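Local structure of extracellular solute-binding protein family 5 (4ONY) at residues Tyr31-Phe34 with Pro35-Pro39; Arg351-Ser354 with Phe355-Ser359; Arg92-Pro95 with Phe96-Tyr99; Met439-Ser442 with Pro443-Lys447. The protein probably captures peptides or related solutes in the periplasm and hands them to an ABC transporter for import. All coordinates share one frame; numbering follows the deposited sequence.

Interaction 1: residues Tyr31-Phe34 with Pro35-Pro39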
loop_
_atom_site.group_PDB
_atom_site.type_symbol
_atom_site.label_atom_id
_atom_site.label_comp_id
_atom_site.label_asym_id
_atom_site.label_seq_id
_atom_site.Cartn_x
_atom_site.Cartn_y
_atom_site.Cartn_z
ATOM N N TYR A 31 -14.544 24.312 -3.197
ATOM C CA TYR A 31 -14.259 23.450 -4.345
ATOM C C TYR A 31 -15.593 22.849 -4.859
ATOM O O TYR A 31 -16.500 22.514 -4.064
ATOM C CB TYR A 31 -13.271 22.302 -3.969
ATOM C CG TYR A 31 -13.822 21.247 -3.015
ATOM C CD1 TYR A 31 -13.822 21.444 -1.621
ATOM C CD2 TYR A 31 -14.286 20.022 -3.477
ATOM C CE1 TYR A 31 -14.276 20.461 -0.742
ATOM C CE2 TYR A 31 -14.761 19.038 -2.582
ATOM C CZ TYR A 31 -14.772 19.277 -1.218
ATOM O OH TYR A 31 -15.219 18.329 -0.293
ATOM N N THR A 32 -15.690 22.647 -6.164
ATOM C CA THR A 32 -16.929 22.032 -6.711
ATOM C C THR A 32 -16.829 20.532 -6.949
ATOM O O THR A 32 -17.833 19.866 -7.153
ATOM C CB THR A 32 -17.317 22.717 -7.997
ATOM O OG1 THR A 32 -16.236 22.597 -8.923
ATOM C CG2 THR A 32 -17.645 24.225 -7.696
ATOM N N HIS A 33 -15.609 20.007 -6.968
ATOM C CA HIS A 33 -15.397 18.582 -7.118
ATOM C C HIS A 33 -13.921 18.281 -6.786
ATOM O O HIS A 33 -13.118 19.209 -6.769
ATOM C CB HIS A 33 -15.745 18.116 -8.527
ATOM C CG HIS A 33 -14.860 18.664 -9.593
ATOM N ND1 HIS A 33 -14.138 17.852 -10.451
ATOM C CD2 HIS A 33 -14.587 19.940 -9.967
ATOM C CE1 HIS A 33 -13.453 18.607 -11.298
ATOM N NE2 HIS A 33 -13.691 19.875 -11.011
ATOM N N PHE A 34 -13.601 17.018 -6.518
ATOM C CA PHE A 34 -12.197 16.601 -6.439
ATOM C C PHE A 34 -11.588 16.839 -7.826
ATOM O O PHE A 34 -12.243 16.644 -8.849
ATOM C CB PHE A 34 -12.075 15.124 -5.984
ATOM C CG PHE A 34 -12.300 14.893 -4.515
ATOM C CD1 PHE A 34 -12.770 15.888 -3.679
ATOM C CD2 PHE A 34 -12.122 13.613 -3.975
ATOM C CE1 PHE A 34 -12.978 15.645 -2.348
ATOM C CE2 PHE A 34 -12.326 13.364 -2.645
ATOM C CZ PHE A 34 -12.771 14.377 -1.825
ATOM N N PRO A 35 -10.321 17.286 -7.867
ATOM C CA PRO A 35 -9.760 17.761 -9.097
ATOM C C PRO A 35 -9.479 16.657 -10.141
ATOM O O PRO A 35 -9.243 16.983 -11.331
ATOM C CB PRO A 35 -8.470 18.470 -8.652
ATOM C CG PRO A 35 -8.085 17.792 -7.415
ATOM C CD PRO A 35 -9.386 17.448 -6.744
ATOM N N TYR A 36 -9.622 15.396 -9.776
ATOM C CA TYR A 36 -9.421 14.301 -10.717
ATOM C C TYR A 36 -10.707 13.604 -11.250
ATOM O O TYR A 36 -10.624 12.495 -11.815
ATOM C CB TYR A 36 -8.500 13.256 -10.099
ATOM C CG TYR A 36 -8.917 12.680 -8.749
ATOM C CD1 TYR A 36 -8.612 13.351 -7.572
ATOM C CD2 TYR A 36 -9.637 11.490 -8.662
ATOM C CE1 TYR A 36 -8.965 12.826 -6.334
ATOM C CE2 TYR A 36 -10.000 10.968 -7.438
ATOM C CZ TYR A 36 -9.665 11.631 -6.283
ATOM O OH TYR A 36 -9.953 11.139 -5.056
ATOM N N THR A 37 -11.861 14.249 -11.083
ATOM C CA THR A 37 -13.079 13.786 -11.661
ATOM C C THR A 37 -13.554 14.695 -12.785
ATOM O O THR A 37 -13.210 15.877 -12.865
ATOM C CB THR A 37 -14.233 13.731 -10.629
ATOM O OG1 THR A 37 -14.709 15.066 -10.318
ATOM C CG2 THR A 37 -13.821 12.977 -9.382
ATOM N N ASN A 38 -14.409 14.130 -13.614
ATOM C CA ASN A 38 -15.080 14.862 -14.667
ATOM C C ASN A 38 -16.391 15.295 -14.053
ATOM O O ASN A 38 -17.228 14.454 -13.732
ATOM C CB ASN A 38 -15.294 13.949 -15.863
ATOM C CG ASN A 38 -16.209 14.550 -16.923
ATOM O OD1 ASN A 38 -16.733 15.655 -16.783
ATOM N ND2 ASN A 38 -16.416 13.794 -17.986
ATOM N N PRO A 39 -16.559 16.596 -13.823
ATOM C CA PRO A 39 -17.789 17.032 -13.166
ATOM C C PRO A 39 -19.087 16.763 -13.967
ATOM O O PRO A 39 -20.153 16.938 -13.431
ATOM C CB PRO A 39 -17.584 18.544 -12.999
ATOM C CG PRO A 39 -16.621 18.936 -14.061
ATOM C CD PRO A 39 -15.775 17.717 -14.359
#
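His-33 and Thr-37 meet flank to flank, their side chains running past each other in opposite directions, and the imidazole turns its edge to the threonine hydroxyl. The bond from ND1 of His-33 to OG1 of Thr-37 is 2.8 Å long and nearly straight at 162°, with the oxygen in the ring plane. The ring gets there because CG of His-33 sits between the backbone N and the carbonyl carbon (chi1 66°), which folds it back over the turn. One face of the same imidazole is covered by Pro-39, whose CB stands 4.3 Å from the ring centroid almost on the normal, a CH-pi contact, which the C-H-rich, rigid ring of proline makes readily. Between these residues the chain makes a type I beta turn from Phe-34 to Thr-37, closed by N of Thr-37 and O of Phe-34 at 3.3 Å. Pro-35 fits its second position, where the fixed phi of proline is the one required. Phe-34 and Tyr-36 point the same way from the turn, their rings inclined at 45°, and CD2 of Phe-34 lies 3.5 Å from OH of Tyr-36. That hydroxyl bonds to the backbone N of Arg-92, while OG1 of Thr-37 also bonds to O of Arg-244. The turn belongs to the long loop between strands 18-20 and 46-52, and Phe-34 packs on Tyr-99 of strand 97-108.

Interaction 2: residues Arg351-Ser354 with Phe355-Ser359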
loop_
_atom_site.group_PDB
_atom_site.type_symbol
_atom_site.label_atom_id
_atom_site.label_comp_id
_atom_site.label_asym_id
_atom_site.label_seq_id
_atom_site.Cartn_x
_atom_site.Cartn_y
_atom_site.Cartn_z
ATOM N N ARG A 351 14.617 -0.207 -12.142
ATOM C CA ARG A 351 15.329 -0.545 -10.924
ATOM C C ARG A 351 14.740 0.214 -9.728
ATOM O O ARG A 351 14.497 1.410 -9.803
ATOM C CB ARG A 351 16.818 -0.154 -11.045
ATOM C CG ARG A 351 17.671 -0.704 -9.890
ATOM C CD ARG A 351 17.848 -2.219 -9.948
ATOM N NE ARG A 351 18.367 -2.806 -8.702
ATOM C CZ ARG A 351 19.668 -3.093 -8.448
ATOM N NH1 ARG A 351 20.622 -2.845 -9.325
ATOM N NH2 ARG A 351 19.992 -3.657 -7.299
ATOM N N THR A 352 14.549 -0.477 -8.622
ATOM C CA THR A 352 14.105 0.159 -7.386
ATOM C C THR A 352 15.366 0.570 -6.627
ATOM O O THR A 352 16.310 -0.205 -6.500
ATOM C CB THR A 352 13.274 -0.828 -6.541
ATOM O OG1 THR A 352 12.051 -1.162 -7.228
ATOM C CG2 THR A 352 12.961 -0.222 -5.196
ATOM N N GLN A 353 15.375 1.779 -6.118
ATOM C CA GLN A 353 16.523 2.299 -5.381
ATOM C C GLN A 353 16.205 2.731 -3.908
ATOM O O GLN A 353 17.074 2.689 -3.103
ATOM C CB GLN A 353 17.081 3.527 -6.109
ATOM C CG GLN A 353 17.396 3.318 -7.580
ATOM C CD GLN A 353 18.028 4.550 -8.176
ATOM O OE1 GLN A 353 19.141 4.901 -7.888
ATOM N NE2 GLN A 353 17.253 5.270 -8.925
ATOM N N SER A 354 14.988 3.192 -3.641
ATOM C CA SER A 354 14.581 3.770 -2.361
ATOM C C SER A 354 13.463 2.917 -1.750
ATOM O O SER A 354 12.690 2.302 -2.493
ATOM C CB SER A 354 14.003 5.159 -2.632
ATOM O OG SER A 354 13.376 5.763 -1.498
ATOM N N PHE A 355 13.340 2.991 -0.433
ATOM C CA PHE A 355 12.203 2.414 0.261
ATOM C C PHE A 355 10.929 3.258 0.095
ATOM O O PHE A 355 9.882 2.819 0.518
ATOM C CB PHE A 355 12.558 2.199 1.733
ATOM C CG PHE A 355 13.621 1.145 1.934
ATOM C CD1 PHE A 355 13.274 -0.160 2.060
ATOM C CD2 PHE A 355 14.942 1.471 1.946
ATOM C CE1 PHE A 355 14.218 -1.132 2.227
ATOM C CE2 PHE A 355 15.920 0.505 2.096
ATOM C CZ PHE A 355 15.554 -0.800 2.254
ATOM N N TRP A 356 11.022 4.442 -0.541
ATOM C CA TRP A 356 9.840 5.199 -0.937
ATOM C C TRP A 356 9.967 5.535 -2.435
ATOM O O TRP A 356 9.624 6.623 -2.888
ATOM C CB TRP A 356 9.626 6.451 -0.037
ATOM C CG TRP A 356 9.115 6.019 1.319
ATOM C CD1 TRP A 356 7.809 5.830 1.696
ATOM C CD2 TRP A 356 9.909 5.615 2.439
ATOM N NE1 TRP A 356 7.734 5.341 2.988
ATOM C CE2 TRP A 356 9.004 5.190 3.471
ATOM C CE3 TRP A 356 11.284 5.555 2.676
ATOM C CZ2 TRP A 356 9.438 4.743 4.696
ATOM C CZ3 TRP A 356 11.722 5.111 3.903
ATOM C CH2 TRP A 356 10.798 4.699 4.914
ATOM N N GLU A 357 10.417 4.544 -3.190
ATOM C CA GLU A 357 10.658 4.634 -4.626
ATOM C C GLU A 357 9.540 5.334 -5.399
ATOM O O GLU A 357 8.374 4.953 -5.325
ATOM C CB GLU A 357 10.831 3.222 -5.186
ATOM C CG GLU A 357 11.111 3.117 -6.686
ATOM C CD GLU A 357 12.397 3.788 -7.113
ATOM O OE1 GLU A 357 13.368 3.782 -6.350
ATOM O OE2 GLU A 357 12.449 4.326 -8.240
ATOM N N GLY A 358 9.949 6.288 -6.202
ATOM C CA GLY A 358 9.069 6.989 -7.124
ATOM C C GLY A 358 8.257 8.092 -6.489
ATOM O O GLY A 358 7.394 8.669 -7.170
ATOM N N SER A 359 8.464 8.370 -5.197
ATOM C CA SER A 359 7.691 9.391 -4.517
ATOM C C SER A 359 8.590 10.526 -4.049
ATOM O O SER A 359 9.800 10.403 -4.015
ATOM C CB SER A 359 6.938 8.797 -3.311
ATOM O OG SER A 359 7.814 8.516 -2.218
HETATM O O HOH W 1 14.578 4.989 -9.567
#
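Glu-357 reaches back to Gln-353 and Ser-354 and takes both of their backbone N-H groups on one carboxylate oxygen. OE1 of Glu-357 is 2.8 Å from N of Gln-353, which meets it from above the carboxylate plane, and 3.2 Å from N of Ser-354, which approaches nearly along the C-O axis. A glutamate suits the place because its chain, with CG opposite the backbone N (chi1 -179°) and a bend at chi2 (62°), is long enough to double back. Its other oxygen, OE2, is joined through a water to NE2 of Gln-353, whose OE1 bonds to ND1 of His-393, so the amide is held at both ends. OG of Ser-354 accepts from N of Trp-356 at 2.9 Å and also bonds to Asp-548 of helix 537-553. The chain here leaves the edge strand 350-351 of a mixed sheet and bends through a type II beta turn from Trp-356 to Ser-359, in which Gly-358 takes the positive phi (81°). O of Trp-356 accepts from both N and OG of Ser-359, the latter at 2.7 Å. Among apolar contacts, CG2 of Thr-352 lies 4.0 Å from CB of Glu-357, and the ring of Phe-355 meets Trp-503 and Tyr-557 edge-to-face.

Interaction 3: residues Arg92-Pro95 with Phe96-Tyr99; sequences RDEP and FTLY
Glu-94 spreads its two carboxylate oxygens between Thr-97 and Tyr-99, in the loop of a beta hairpin that joins strand 88-90 to the antiparallel strand 97-108. This is the tight, buried part of the contact. Thr-97 and Tyr-99, two apart on the strand, both direct CB toward the loop, as alternation along a beta strand allows, and bring both hydroxyls to one acid. OE1 of Glu-94 lies 2.8 Å from OG1 of Thr-97, while OE2 receives the phenol proton of Tyr-99 OH at 2.6 Å. The tyrosine bond uses the syn lone pair of OE2, and the oxygen lies at the ring's edge, near its plane. The Glu-94 and Tyr-99 side chains cross at about a right angle, with carboxylate and ring planes 56° apart. An extended chain beyond CG (chi2 -180°) carries the acid this far. The carboxylate is further held by N of Ala-26 at OE1, and OG1 of Thr-97 and OH of Tyr-99 bond to O of Asp-24 and N of Leu-27, so the chain after strand 18-20 is tied into the same network. The Tyr-99 hydroxyl and N of Ala-26 would tend to favour the ionised form of the glutamate.

The other side, at Pro-95 and Phe-96, is looser and partly exposed. Pro-95 limits the backbone as the chain turns; the Phe-96 side chain starts away from the loop, and its ring packs on Met-183 of helix 181-187. Between the two arms of the loop a water bridges the backbone: it donates to O of Glu-94 at 2.7 Å and accepts from N of Thr-97 at 3.1 Å.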
loop_
_atom_site.group_PDB
_atom_site.type_symbol
_atom_site.label_atom_id
_atom_site.label_comp_id
_atom_site.label_asym_id
_atom_site.label_seq_id
_atom_site.Cartn_x
_atom_site.Cartn_y
_atom_site.Cartn_z
ATOM N N ARG A 92 -7.696 11.189 -3.186
ATOM C CA ARG A 92 -6.589 10.401 -3.741
ATOM C C ARG A 92 -5.589 11.230 -4.539
ATOM O O ARG A 92 -4.776 10.680 -5.272
ATOM C CB ARG A 92 -7.166 9.246 -4.551
ATOM C CG ARG A 92 -8.051 8.321 -3.713
ATOM C CD ARG A 92 -7.234 7.635 -2.609
ATOM N NE ARG A 92 -8.065 6.881 -1.662
ATOM C CZ ARG A 92 -7.617 6.211 -0.604
ATOM N NH1 ARG A 92 -6.336 6.211 -0.265
ATOM N NH2 ARG A 92 -8.462 5.531 0.139
ATOM N N ASP A 93 -5.659 12.565 -4.389
ATOM C CA ASP A 93 -4.696 13.454 -4.981
ATOM C C ASP A 93 -3.818 14.137 -3.963
ATOM O O ASP A 93 -3.086 15.050 -4.329
ATOM C CB ASP A 93 -5.407 14.525 -5.824
ATOM C CG ASP A 93 -4.498 15.181 -6.848
ATOM O OD1 ASP A 93 -3.583 14.553 -7.376
ATOM O OD2 ASP A 93 -4.738 16.358 -7.174
ATOM N N GLU A 94 -3.907 13.756 -2.707
ATOM C CA GLU A 94 -3.084 14.329 -1.641
ATOM C C GLU A 94 -2.489 13.219 -0.784
ATOM O O GLU A 94 -3.034 12.149 -0.742
ATOM C CB GLU A 94 -3.921 15.265 -0.732
ATOM C CG GLU A 94 -4.568 16.398 -1.497
ATOM C CD GLU A 94 -5.389 17.332 -0.607
ATOM O OE1 GLU A 94 -4.799 17.845 0.396
ATOM O OE2 GLU A 94 -6.601 17.539 -0.958
ATOM N N PRO A 95 -1.372 13.490 -0.089
ATOM C CA PRO A 95 -0.798 12.445 0.745
ATOM C C PRO A 95 -1.765 11.844 1.799
ATOM O O PRO A 95 -1.918 10.614 1.858
ATOM C CB PRO A 95 0.381 13.148 1.429
ATOM C CG PRO A 95 0.790 14.228 0.444
ATOM C CD PRO A 95 -0.534 14.709 -0.114
ATOM N N PHE A 96 -2.403 12.699 2.589
ATOM C CA PHE A 96 -3.325 12.235 3.617
ATOM C C PHE A 96 -4.238 13.386 4.065
ATOM O O PHE A 96 -4.047 13.987 5.138
ATOM C CB PHE A 96 -2.531 11.678 4.810
ATOM C CG PHE A 96 -3.321 10.777 5.746
ATOM C CD1 PHE A 96 -4.711 10.564 5.611
ATOM C CD2 PHE A 96 -2.657 10.095 6.772
ATOM C CE1 PHE A 96 -5.389 9.703 6.508
ATOM C CE2 PHE A 96 -3.339 9.247 7.637
ATOM C CZ PHE A 96 -4.687 9.040 7.492
ATOM N N THR A 97 -5.245 13.654 3.240
ATOM C CA THR A 97 -6.279 14.644 3.531
ATOM C C THR A 97 -7.670 14.034 3.309
ATOM O O THR A 97 -7.916 13.371 2.304
ATOM C CB THR A 97 -6.137 15.869 2.651
ATOM O OG1 THR A 97 -4.829 16.446 2.827
ATOM C CG2 THR A 97 -7.217 16.939 3.024
ATOM N N LEU A 98 -8.549 14.286 4.267
ATOM C CA LEU A 98 -9.956 13.884 4.238
ATOM C C LEU A 98 -10.874 15.079 4.043
ATOM O O LEU A 98 -10.609 16.155 4.594
ATOM C CB LEU A 98 -10.299 13.244 5.569
ATOM C CG LEU A 98 -9.374 12.097 6.058
ATOM C CD1 LEU A 98 -9.778 11.634 7.438
ATOM C CD2 LEU A 98 -9.452 10.934 5.090
ATOM N N TYR A 99 -11.957 14.901 3.288
ATOM C CA TYR A 99 -12.973 15.935 3.070
ATOM C C TYR A 99 -14.336 15.414 3.539
ATOM O O TYR A 99 -14.486 14.216 3.861
ATOM C CB TYR A 99 -13.018 16.367 1.586
ATOM C CG TYR A 99 -11.766 17.085 1.161
ATOM C CD1 TYR A 99 -11.627 18.434 1.383
ATOM C CD2 TYR A 99 -10.673 16.383 0.596
ATOM C CE1 TYR A 99 -10.446 19.116 1.076
ATOM C CE2 TYR A 99 -9.515 17.035 0.273
ATOM C CZ TYR A 99 -9.386 18.414 0.541
ATOM O OH TYR A 99 -8.217 19.121 0.246
HETATM O O HOH W 2 -5.200 11.643 0.875
#

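Interaction 4: residues Met439-Ser442 with Pro443-Lys447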
loop_
_atom_site.group_PDB
_atom_site.type_symbol
_atom_site.label_atom_id
_atom_site.label_comp_id
_atom_site.label_asym_id
_atom_site.label_seq_id
_atom_site.Cartn_x
_atom_site.Cartn_y
_atom_site.Cartn_z
ATOM N N MET A 439 16.295 -18.814 0.624
ATOM C CA MET A 439 15.040 -19.536 0.755
ATOM C C MET A 439 14.011 -18.835 -0.143
ATOM O O MET A 439 13.709 -17.611 0.031
ATOM C CB MET A 439 14.554 -19.568 2.197
ATOM C CG MET A 439 13.280 -20.407 2.412
ATOM S SD MET A 439 12.747 -20.625 4.149
ATOM C CE MET A 439 12.334 -18.881 4.599
ATOM N N THR A 440 13.462 -19.597 -1.082
ATOM C CA THR A 440 12.500 -19.060 -2.059
ATOM C C THR A 440 11.130 -19.710 -1.948
ATOM O O THR A 440 11.020 -20.863 -1.516
ATOM C CB THR A 440 12.989 -19.307 -3.469
ATOM O OG1 THR A 440 13.333 -20.676 -3.618
ATOM C CG2 THR A 440 14.179 -18.476 -3.742
ATOM N N ARG A 441 10.075 -18.989 -2.321
ATOM C CA ARG A 441 8.710 -19.586 -2.170
ATOM C C ARG A 441 8.042 -20.027 -3.443
ATOM O O ARG A 441 6.945 -20.574 -3.357
ATOM C CB ARG A 441 7.683 -18.700 -1.470
ATOM C CG ARG A 441 8.036 -17.305 -1.109
ATOM C CD ARG A 441 6.741 -16.505 -0.993
ATOM N NE ARG A 441 6.777 -15.503 0.082
ATOM C CZ ARG A 441 6.046 -15.534 1.212
ATOM N NH1 ARG A 441 5.170 -16.519 1.495
ATOM N NH2 ARG A 441 6.192 -14.546 2.085
ATOM N N SER A 442 8.622 -19.733 -4.606
ATOM C CA SER A 442 7.918 -19.900 -5.890
ATOM C C SER A 442 8.885 -19.944 -7.057
ATOM O O SER A 442 10.044 -19.540 -6.919
ATOM C CB SER A 442 6.955 -18.763 -6.172
ATOM O OG SER A 442 7.673 -17.580 -6.534
ATOM N N PRO A 443 8.396 -20.425 -8.220
ATOM C CA PRO A 443 9.278 -20.477 -9.379
ATOM C C PRO A 443 9.734 -19.103 -9.844
ATOM O O PRO A 443 10.875 -18.971 -10.237
ATOM C CB PRO A 443 8.430 -21.192 -10.426
ATOM C CG PRO A 443 7.559 -22.106 -9.598
ATOM C CD PRO A 443 7.173 -21.228 -8.438
ATOM N N ASP A 444 8.896 -18.080 -9.715
ATOM C CA ASP A 444 9.364 -16.720 -9.988
ATOM C C ASP A 444 10.533 -16.290 -9.068
ATOM O O ASP A 444 11.493 -15.666 -9.530
ATOM C CB ASP A 444 8.246 -15.690 -9.861
ATOM C CG ASP A 444 7.332 -15.637 -11.081
ATOM O OD1 ASP A 444 7.552 -16.324 -12.099
ATOM O OD2 ASP A 444 6.373 -14.864 -11.006
ATOM N N GLU A 445 10.461 -16.631 -7.786
ATOM C CA GLU A 445 11.560 -16.315 -6.875
ATOM C C GLU A 445 12.835 -17.113 -7.225
ATOM O O GLU A 445 13.960 -16.587 -7.251
ATOM C CB GLU A 445 11.133 -16.530 -5.427
ATOM C CG GLU A 445 10.092 -15.539 -4.951
ATOM C CD GLU A 445 9.965 -15.468 -3.457
ATOM O OE1 GLU A 445 9.217 -14.596 -2.997
ATOM O OE2 GLU A 445 10.596 -16.247 -2.721
ATOM N N GLU A 446 12.670 -18.371 -7.550
ATOM C CA GLU A 446 13.783 -19.157 -8.001
ATOM C C GLU A 446 14.495 -18.597 -9.193
ATOM O O GLU A 446 15.737 -18.620 -9.233
ATOM C CB GLU A 446 13.338 -20.541 -8.443
ATOM C CG GLU A 446 13.552 -21.579 -7.414
ATOM C CD GLU A 446 13.356 -22.931 -8.042
ATOM O OE1 GLU A 446 14.399 -23.555 -8.425
ATOM O OE2 GLU A 446 12.161 -23.291 -8.196
ATOM N N LYS A 447 13.721 -18.128 -10.162
ATOM C CA LYS A 447 14.311 -17.617 -11.374
ATOM C C LYS A 447 15.229 -16.427 -11.089
ATOM O O LYS A 447 16.343 -16.368 -11.605
ATOM C CB LYS A 447 13.237 -17.218 -12.356
ATOM C CG LYS A 447 13.804 -16.768 -13.690
ATOM C CD LYS A 447 12.737 -16.056 -14.524
ATOM C CE LYS A 447 11.638 -16.992 -14.992
ATOM N NZ LYS A 447 10.521 -16.203 -15.594
HETATM O O HOH W 3 11.908 -15.672 -0.433
HETATM O O HOH W 4 8.801 -13.866 -0.580
HETATM O O HOH W 5 5.972 -17.946 -9.447
#
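Ser-442 and Glu-446 make the first turn of helix 443-458, N of Glu-446 bonding to O of Ser-442 at 2.9 Å. Ser-442, with one residue between it and the end of strand 435-440, is the N-cap: its OG accepts from N of Glu-445 at 3.2 Å and 164°. The hydroxyl reaches that amide because it lies between its own backbone N and carbonyl carbon (chi1 74°), turned over the helix end. Pro-443 suits the first helical position, where no amide hydrogen is needed. Glu-445 points back at the strand end, and its OE2 takes the N-H of Arg-441 at 2.8 Å, from above the carboxylate plane. Lying in the first turn, its negative charge is probably favoured by the helix N-terminus. A water links the same oxygen to O of Met-439, and a second water joins OE1 of Glu-445 to NE of Arg-441. The two charged groups are thus near but not paired directly, NE of Arg-441 being 4.0 Å from OE1 of Glu-445, with guanidinium and carboxylate planes 76° apart. The arginine finds its salt bridge in Asp-470, at the start of helix 470-478. The side chains of Thr-440 and Glu-445 slide past each other in opposite directions, while OG1 of Thr-440 bonds to that of Thr-467 on the adjacent strand. Strand, capped helix and the following strand 462-467 form a beta-alpha-beta unit, with this contact at its strand-to-helix corner.

Overall arrangement
Along the chain the order is interaction 1, 3, 2, 4. Interactions 1 and 3 are neighbours, their centres 13 Å apart: the turn at 31-39 touches 92-99 beside the antiparallel sheet that contains strands 88-90 and 97-108. Interactions 2 and 4 belong to another, mixed sheet, one leaving its edge strand 350-351 and the other ending its strand 435-440; their centres are 23 Å apart. Interactions 1 and 4, with centres 44 Å apart, lie on opposite sides of the chain's centre. The four contacts lie at turns and strand ends of two separate sheets of this solute-binding fold.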